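Local structure of polyprenyl synthetase (6KD7) at residues 40-45 / 320-325. The protein probably acts as a magnesium-dependent prenyltransferase of the FPP/GGPP synthase family, making geranylgeranyl pyrophosphate. Numbering follows the deposited sequence.
Sequences KRLRPL and LQLMGR. With PPV (pyrophosphate), chain B.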
loop_
_atom_site.group_PDB
_atom_site.type_symbol
_atom_site.label_atom_id
_atom_site.label_comp_id
_atom_site.label_asym_id
_atom_site.label_seq_id
_atom_site.Cartn_x
_atom_site.Cartn_y
_atom_site.Cartn_z
ATOM N N LYS A 40 6.216 -3.367 -38.536
ATOM C CA LYS A 40 7.026 -3.228 -39.767
ATOM C C LYS A 40 8.207 -4.205 -39.759
ATOM O O LYS A 40 8.614 -4.520 -40.853
ATOM C CB LYS A 40 7.470 -1.772 -39.966
ATOM C CG LYS A 40 6.484 -0.897 -40.759
ATOM C CD LYS A 40 6.883 0.587 -40.914
ATOM C CE LYS A 40 8.383 0.840 -41.038
ATOM N NZ LYS A 40 9.068 1.020 -39.726
ATOM N N ARG A 41 8.666 -4.710 -38.607
ATOM C CA ARG A 41 9.857 -5.604 -38.490
ATOM C C ARG A 41 11.039 -5.008 -39.248
ATOM O O ARG A 41 11.711 -5.759 -39.965
ATOM C CB ARG A 41 9.650 -6.962 -39.170
ATOM C CG ARG A 41 8.335 -7.639 -38.855
ATOM C CD ARG A 41 8.271 -8.130 -37.441
ATOM N NE ARG A 41 6.963 -8.656 -37.105
ATOM C CZ ARG A 41 6.726 -9.435 -36.054
ATOM N NH1 ARG A 41 7.690 -9.744 -35.193
ATOM N NH2 ARG A 41 5.508 -9.875 -35.853
ATOM N N LEU A 42 11.223 -3.696 -39.177
ATOM C CA LEU A 42 12.321 -2.952 -39.828
ATOM C C LEU A 42 13.643 -3.684 -39.599
ATOM O O LEU A 42 14.435 -3.817 -40.556
ATOM C CB LEU A 42 12.363 -1.543 -39.226
ATOM C CG LEU A 42 13.654 -0.730 -39.373
ATOM C CD1 LEU A 42 13.692 -0.067 -40.742
ATOM C CD2 LEU A 42 13.804 0.351 -38.282
ATOM N N ARG A 43 13.967 -4.047 -38.362
ATOM C CA ARG A 43 15.364 -4.462 -38.050
ATOM C C ARG A 43 15.710 -5.759 -38.775
ATOM O O ARG A 43 16.664 -5.822 -39.527
ATOM C CB ARG A 43 15.535 -4.480 -36.534
ATOM C CG ARG A 43 15.575 -3.079 -35.940
ATOM C CD ARG A 43 15.486 -3.170 -34.435
ATOM N NE ARG A 43 15.422 -1.836 -33.891
ATOM C CZ ARG A 43 14.328 -1.141 -33.932
ATOM N NH1 ARG A 43 14.294 0.056 -33.424
ATOM N NH2 ARG A 43 13.238 -1.650 -34.458
ATOM N N PRO A 44 14.927 -6.838 -38.660
ATOM C CA PRO A 44 15.261 -8.057 -39.379
ATOM C C PRO A 44 15.332 -7.843 -40.903
ATOM O O PRO A 44 16.158 -8.426 -41.513
ATOM C CB PRO A 44 14.152 -9.035 -38.984
ATOM C CG PRO A 44 13.078 -8.185 -38.364
ATOM C CD PRO A 44 13.770 -6.967 -37.806
ATOM N N LEU A 45 14.470 -6.997 -41.459
ATOM C CA LEU A 45 14.411 -6.749 -42.918
ATOM C C LEU A 45 15.658 -6.008 -43.348
ATOM O O LEU A 45 16.048 -6.232 -44.448
ATOM C CB LEU A 45 13.147 -5.975 -43.313
ATOM C CG LEU A 45 11.836 -6.696 -42.993
ATOM C CD1 LEU A 45 10.663 -6.006 -43.631
ATOM C CD2 LEU A 45 11.864 -8.149 -43.413
ATOM N N LEU A 320 14.198 7.290 -47.360
ATOM C CA LEU A 320 13.275 8.443 -47.445
ATOM C C LEU A 320 11.875 7.997 -46.974
ATOM O O LEU A 320 11.358 8.655 -46.113
ATOM C CB LEU A 320 13.314 9.029 -48.855
ATOM C CG LEU A 320 14.649 9.663 -49.274
ATOM C CD1 LEU A 320 14.656 9.959 -50.768
ATOM C CD2 LEU A 320 14.956 10.925 -48.501
ATOM N N GLN A 321 11.393 6.839 -47.388
ATOM C CA GLN A 321 10.055 6.404 -46.930
ATOM C C GLN A 321 10.039 6.261 -45.400
ATOM O O GLN A 321 9.051 6.660 -44.801
ATOM C CB GLN A 321 9.694 5.086 -47.606
ATOM C CG GLN A 321 8.323 4.562 -47.219
ATOM C CD GLN A 321 8.157 3.088 -47.494
ATOM O OE1 GLN A 321 8.278 2.629 -48.626
ATOM N NE2 GLN A 321 7.870 2.329 -46.447
ATOM N N LEU A 322 11.117 5.752 -44.800
ATOM C CA LEU A 322 11.178 5.471 -43.339
ATOM C C LEU A 322 11.008 6.796 -42.595
ATOM O O LEU A 322 10.295 6.807 -41.600
ATOM C CB LEU A 322 12.522 4.831 -42.970
ATOM C CG LEU A 322 12.678 4.410 -41.507
ATOM C CD1 LEU A 322 11.726 3.279 -41.146
ATOM C CD2 LEU A 322 14.114 4.017 -41.210
ATOM N N MET A 323 11.560 7.872 -43.148
ATOM C CA MET A 323 11.603 9.218 -42.522
ATOM C C MET A 323 10.362 10.031 -42.907
ATOM O O MET A 323 10.400 11.248 -42.785
ATOM C CB MET A 323 12.862 9.957 -42.973
ATOM C CG MET A 323 13.838 10.248 -41.857
ATOM S SD MET A 323 14.143 8.881 -40.741
ATOM C CE MET A 323 15.279 7.897 -41.707
ATOM N N GLY A 324 9.318 9.349 -43.365
ATOM C CA GLY A 324 8.033 9.934 -43.810
ATOM C C GLY A 324 8.155 10.957 -44.941
ATOM O O GLY A 324 7.280 11.841 -45.003
ATOM N N ARG A 325 9.174 10.852 -45.810
ATOM C CA ARG A 325 9.361 11.659 -47.057
ATOM C C ARG A 325 8.977 10.806 -48.288
ATOM O O ARG A 325 8.595 9.619 -48.129
ATOM C CB ARG A 325 10.800 12.192 -47.149
ATOM C CG ARG A 325 11.177 13.212 -46.084
ATOM C CD ARG A 325 12.679 13.429 -45.940
ATOM N NE ARG A 325 13.316 14.087 -47.094
ATOM C CZ ARG A 325 14.595 14.523 -47.178
ATOM N NH1 ARG A 325 15.449 14.393 -46.173
ATOM N NH2 ARG A 325 15.026 15.090 -48.296
HETATM O O11 PPV B . 9.694 1.498 -32.806
HETATM P P1 PPV B . 10.272 0.456 -33.699
HETATM O O21 PPV B . 11.745 0.569 -33.787
HETATM O O31 PPV B . 9.630 0.460 -35.044
HETATM O OPP PPV B . 9.992 -1.014 -33.014
HETATM P P2 PPV B . 8.776 -2.094 -32.886
HETATM O O12 PPV B . 7.838 -1.562 -31.867
HETATM O O22 PPV B . 8.140 -2.164 -34.242
HETATM O O32 PPV B . 9.351 -3.407 -32.479
#
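Leu322, in the last turn of helix 309-322, meets Leu42 at the start of helix 42-54 and Lys40 just before it. A chi1 of -176° swings CG of Leu322 opposite the backbone N and lets its CD1 come within 3.9 Å of CD1 of Leu42, the two side chains crossing at about a right angle. The lysine chain, bent at chi3 and chi4, sets Lys40 NZ against Leu322 CD1 at 3.8 Å, a van der Waals touch at the exposed edge of the contact. Branched leucines suit this buried spot, since both also pack on Phe205 of helix 188-215. Beyond Leu322, Met323 packs on Leu201 and Ala204 of that helix. Gly324 is the C-prime residue of a Schellman motif, its N bonded to Gln321 O and Arg325 N to Leu320 O; lacking a side chain, it takes the positive phi with little strain. Next to Leu42, the extended Arg43 chain carries its guanidinium to the pyrophosphate, where NH1 and NH2 both bond to O21, at 2.6 and 2.8 Å, a forked grip near the guanidinium plane. A leucine in place of Arg43 would probably leave O21 without either bond and without a compensating positive charge. No hydrogen bond joins the two segments: their direct contact is small and mainly apolar, completed by Phe205, itself part of the pyrophosphate pocket that this contact borders.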